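Local coordinates for DUF4974 domain-containing protein (Parabacteroides distasonis, PDB 4M0N), which is a putative anti-sigma factor of the FecR family, represented here by the part holding its FecR and FecR C-terminal regions, and probably antagonises a sigma factor, at residues M120-Q132 with E141-T153. The protein carries 1 engineered substitution. Numbering follows the deposited sequence.
Sequences MPESVMRLLPNEQ and EILKKNEDAQKVT. With EDO (1,2-ethanediol), chain C.
Q132 and K145 exchange two backbone hydrogen bonds, Q132 N to K145 O at 2.8 Å and K145 N to Q132 O at 3.0 Å, as the hydrogen-bonded pair of an antiparallel ladder. Past the non-hydrogen-bonded pair E131-N146, a lone backbone bond runs from E147 N to N130 O, where the donor stands 54° out of the carbonyl plane. A water donates to both E131 O and E147 O where the strands part. The N130 side chain reaches the start of helix 149-152, whose N-cap is D148; there its OD1 accepts from A149 N (3.0 Å). On the opposite face from E131, the Q132 side chain runs beside E147, CG anti to the backbone N (chi1 173°), and its OE1 accepts a hydrogen bond from a second water, which also donates to E147 OE1 and accepts from K145 NZ. Q132 NE2 is bound by S110, while Y161 and N163 hold the E147 carboxylate. E131 serves two partners: OE1 accepts from L128 N (2.8 Å), bracing the type II turn L128-E131, and OE2 forms a salt bridge with K144 NZ (3.0 Å), which approaches from above the carboxylate plane. With an alanine in place of E131, L128 N and the K144 ammonium would probably lose these mates, and the turn would be less firmly held. M125 CE packs on K144 CB at 3.6 Å, and I142 CG2 lies near M125 SD. Strand 142-146 is thus the outermost of one sheet, beside 131-136 and then 106-111, while strand 123-127, the last of the other sheet, faces it through M125 and L127 on I133.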
# COMPACT_ATOMS: atom_id res chain seq x y z
N MET A 120 -12.36 10.16 -7.67
CA MET A 120 -11.31 10.33 -8.67
C MET A 120 -11.88 11.31 -9.71
O MET A 120 -13.08 11.58 -9.73
CB MET A 120 -10.95 8.97 -9.30
CG MET A 120 -10.24 7.97 -8.36
SD MET A 120 -10.47 6.25 -8.78
CE MET A 120 -12.22 5.98 -8.41
N PRO A 121 -11.02 11.87 -10.55
CA PRO A 121 -11.47 12.92 -11.46
C PRO A 121 -12.73 12.54 -12.25
O PRO A 121 -13.70 13.32 -12.35
CB PRO A 121 -10.25 13.11 -12.37
CG PRO A 121 -9.09 12.78 -11.49
CD PRO A 121 -9.57 11.62 -10.66
N GLU A 122 -12.75 11.33 -12.77
CA GLU A 122 -13.88 10.97 -13.61
C GLU A 122 -14.63 9.74 -13.10
O GLU A 122 -15.39 9.11 -13.86
CB GLU A 122 -13.37 10.80 -15.03
CG GLU A 122 -12.83 12.11 -15.62
CD GLU A 122 -13.87 13.24 -15.74
OE1 GLU A 122 -15.02 12.99 -16.12
OE2 GLU A 122 -13.52 14.41 -15.50
N SER A 123 -14.49 9.44 -11.81
CA SER A 123 -15.08 8.24 -11.21
C SER A 123 -15.32 8.46 -9.74
O SER A 123 -14.43 8.93 -9.04
CB SER A 123 -14.10 7.06 -11.33
OG SER A 123 -14.55 5.93 -10.58
N VAL A 124 -16.52 8.11 -9.25
CA VAL A 124 -16.79 8.07 -7.82
C VAL A 124 -17.35 6.69 -7.50
O VAL A 124 -18.30 6.25 -8.14
CB VAL A 124 -17.79 9.18 -7.43
CG1 VAL A 124 -18.23 9.03 -5.98
CG2 VAL A 124 -17.16 10.54 -7.68
N MET A 125 -16.79 6.03 -6.50
CA MET A 125 -17.19 4.68 -6.16
C MET A 125 -17.29 4.51 -4.67
O MET A 125 -16.46 4.99 -3.93
CB MET A 125 -16.15 3.71 -6.72
CG MET A 125 -15.95 3.88 -8.22
SD MET A 125 -14.84 2.68 -9.00
CE MET A 125 -15.99 1.33 -9.15
N ARG A 126 -18.32 3.79 -4.23
CA ARG A 126 -18.45 3.50 -2.83
C ARG A 126 -18.05 2.04 -2.61
O ARG A 126 -18.38 1.16 -3.42
CB ARG A 126 -19.86 3.81 -2.34
CG ARG A 126 -20.14 5.30 -2.36
CD ARG A 126 -21.37 5.71 -1.57
NE ARG A 126 -22.61 5.23 -2.18
CZ ARG A 126 -23.79 5.82 -2.10
NH1 ARG A 126 -23.94 6.97 -1.44
NH2 ARG A 126 -24.84 5.28 -2.70
N LEU A 127 -17.36 1.80 -1.52
CA LEU A 127 -16.79 0.49 -1.22
C LEU A 127 -17.23 0.05 0.15
O LEU A 127 -17.39 0.87 1.05
CB LEU A 127 -15.28 0.57 -1.21
CG LEU A 127 -14.62 0.87 -2.55
CD1 LEU A 127 -13.14 1.02 -2.25
CD2 LEU A 127 -14.90 -0.21 -3.58
N LEU A 128 -17.42 -1.26 0.27
CA LEU A 128 -17.77 -1.90 1.51
C LEU A 128 -16.64 -2.84 1.95
O LEU A 128 -15.67 -3.02 1.23
CB LEU A 128 -19.04 -2.74 1.27
CG LEU A 128 -20.30 -1.98 0.89
CD1 LEU A 128 -21.37 -3.00 0.49
CD2 LEU A 128 -20.71 -1.17 2.09
N PRO A 129 -16.78 -3.45 3.15
CA PRO A 129 -15.70 -4.30 3.63
C PRO A 129 -15.33 -5.41 2.67
O PRO A 129 -16.18 -6.04 2.05
CB PRO A 129 -16.25 -4.83 4.96
CG PRO A 129 -17.09 -3.68 5.46
CD PRO A 129 -17.78 -3.22 4.20
N ASN A 130 -14.03 -5.60 2.52
CA ASN A 130 -13.46 -6.59 1.62
C ASN A 130 -13.76 -6.36 0.14
O ASN A 130 -13.79 -7.28 -0.66
CB ASN A 130 -13.76 -7.99 2.10
CG ASN A 130 -13.33 -8.20 3.54
OD1 ASN A 130 -12.23 -7.79 3.92
ND2 ASN A 130 -14.22 -8.67 4.35
N GLU A 131 -14.01 -5.09 -0.18
CA GLU A 131 -13.96 -4.58 -1.54
C GLU A 131 -12.74 -3.68 -1.67
O GLU A 131 -12.22 -3.14 -0.69
CB GLU A 131 -15.24 -3.80 -1.85
CG GLU A 131 -16.49 -4.65 -1.75
CD GLU A 131 -17.72 -3.94 -2.32
OE1 GLU A 131 -17.85 -2.70 -2.09
OE2 GLU A 131 -18.53 -4.61 -3.01
N GLN A 132 -12.28 -3.54 -2.90
CA GLN A 132 -11.08 -2.82 -3.19
C GLN A 132 -11.22 -2.14 -4.53
O GLN A 132 -11.90 -2.64 -5.40
CB GLN A 132 -9.96 -3.88 -3.27
CG GLN A 132 -8.60 -3.47 -3.73
CD GLN A 132 -7.67 -4.65 -3.72
OE1 GLN A 132 -7.72 -5.56 -4.59
NE2 GLN A 132 -6.81 -4.66 -2.74
N GLU A 141 -6.43 2.51 -16.04
CA GLU A 141 -7.47 1.53 -15.70
C GLU A 141 -7.87 1.63 -14.25
O GLU A 141 -7.06 1.93 -13.36
CB GLU A 141 -7.02 0.09 -16.06
CG GLU A 141 -6.96 -0.22 -17.53
CD GLU A 141 -6.58 -1.68 -17.83
OE1 GLU A 141 -6.37 -2.45 -16.87
OE2 GLU A 141 -6.51 -2.05 -19.01
N ILE A 142 -9.13 1.32 -13.99
CA ILE A 142 -9.68 1.33 -12.67
C ILE A 142 -10.45 0.01 -12.52
O ILE A 142 -11.32 -0.28 -13.34
CB ILE A 142 -10.67 2.50 -12.46
CG1 ILE A 142 -10.02 3.87 -12.76
CG2 ILE A 142 -11.19 2.49 -11.04
CD1 ILE A 142 -11.01 5.03 -12.84
N LEU A 143 -10.12 -0.73 -11.47
CA LEU A 143 -10.77 -2.03 -11.20
C LEU A 143 -11.34 -2.05 -9.82
O LEU A 143 -10.62 -1.87 -8.84
CB LEU A 143 -9.74 -3.17 -11.34
CG LEU A 143 -10.23 -4.56 -10.98
CD1 LEU A 143 -11.41 -4.91 -11.85
CD2 LEU A 143 -9.09 -5.60 -11.09
N LYS A 144 -12.65 -2.30 -9.71
CA LYS A 144 -13.25 -2.61 -8.44
C LYS A 144 -13.46 -4.10 -8.34
O LYS A 144 -13.94 -4.72 -9.27
CB LYS A 144 -14.60 -1.89 -8.31
CG LYS A 144 -15.31 -2.09 -6.97
CD LYS A 144 -16.45 -3.06 -7.08
CE LYS A 144 -16.98 -3.49 -5.73
NZ LYS A 144 -17.94 -4.63 -5.96
N LYS A 145 -13.11 -4.66 -7.19
CA LYS A 145 -13.12 -6.09 -6.99
C LYS A 145 -13.20 -6.44 -5.52
O LYS A 145 -13.14 -5.58 -4.67
CB LYS A 145 -11.87 -6.73 -7.58
CG LYS A 145 -10.56 -6.29 -6.92
CD LYS A 145 -9.36 -7.04 -7.48
CE LYS A 145 -9.39 -8.55 -7.30
NZ LYS A 145 -8.03 -9.06 -7.55
N ASN A 146 -13.32 -7.74 -5.23
CA ASN A 146 -13.26 -8.21 -3.86
C ASN A 146 -11.84 -8.55 -3.50
O ASN A 146 -11.07 -9.07 -4.32
CB ASN A 146 -14.14 -9.45 -3.67
CG ASN A 146 -15.61 -9.17 -3.87
OD1 ASN A 146 -16.12 -8.14 -3.46
ND2 ASN A 146 -16.31 -10.14 -4.45
N GLU A 147 -11.48 -8.28 -2.26
CA GLU A 147 -10.18 -8.71 -1.75
C GLU A 147 -10.29 -8.74 -0.25
O GLU A 147 -10.98 -7.92 0.36
CB GLU A 147 -9.06 -7.76 -2.20
CG GLU A 147 -7.65 -8.16 -1.76
CD GLU A 147 -7.27 -9.54 -2.25
OE1 GLU A 147 -6.72 -9.64 -3.36
OE2 GLU A 147 -7.51 -10.52 -1.52
N ASP A 148 -9.58 -9.68 0.35
CA ASP A 148 -9.54 -9.84 1.80
C ASP A 148 -8.69 -8.76 2.44
O ASP A 148 -7.45 -8.79 2.36
CB ASP A 148 -8.97 -11.24 2.10
CG ASP A 148 -8.97 -11.59 3.56
OD1 ASP A 148 -8.94 -10.70 4.40
OD2 ASP A 148 -9.02 -12.80 3.88
N ALA A 149 -9.35 -7.77 3.06
CA ALA A 149 -8.65 -6.63 3.61
C ALA A 149 -7.77 -7.00 4.81
O ALA A 149 -6.83 -6.29 5.11
CB ALA A 149 -9.64 -5.53 4.01
N GLN A 150 -8.11 -8.10 5.50
CA GLN A 150 -7.25 -8.58 6.59
C GLN A 150 -5.88 -9.00 6.02
O GLN A 150 -4.83 -8.76 6.65
CB GLN A 150 -7.93 -9.72 7.35
CG GLN A 150 -7.15 -10.22 8.53
CD GLN A 150 -7.95 -11.15 9.40
OE1 GLN A 150 -8.92 -11.73 8.95
NE2 GLN A 150 -7.54 -11.29 10.65
N LYS A 151 -5.87 -9.57 4.82
CA LYS A 151 -4.62 -9.97 4.18
C LYS A 151 -3.91 -8.77 3.56
O LYS A 151 -2.66 -8.66 3.62
CB LYS A 151 -4.89 -11.06 3.15
CG LYS A 151 -5.36 -12.36 3.78
CD LYS A 151 -5.54 -13.44 2.73
CE LYS A 151 -6.09 -14.76 3.26
NZ LYS A 151 -5.47 -15.26 4.51
N VAL A 152 -4.69 -7.85 3.00
CA VAL A 152 -4.15 -6.61 2.42
C VAL A 152 -3.31 -5.88 3.46
O VAL A 152 -2.25 -5.32 3.12
CB VAL A 152 -5.27 -5.69 1.88
CG1 VAL A 152 -4.73 -4.30 1.48
CG2 VAL A 152 -5.93 -6.31 0.67
N THR A 153 -3.78 -5.89 4.70
CA THR A 153 -3.22 -5.13 5.81
C THR A 153 -2.33 -6.00 6.70
O THR A 153 -2.12 -5.66 7.83
CB THR A 153 -4.32 -4.45 6.66
OG1 THR A 153 -5.23 -5.41 7.23
CG2 THR A 153 -5.09 -3.46 5.78
C1 EDO C . -6.17 -2.04 -13.35
O1 EDO C . -5.17 -2.25 -14.37
C2 EDO C . -5.78 -2.81 -12.09
O2 EDO C . -5.53 -4.18 -12.40
O HOH W 1 -10.32 -5.12 0.51
O HOH W 2 -6.36 -7.69 -5.21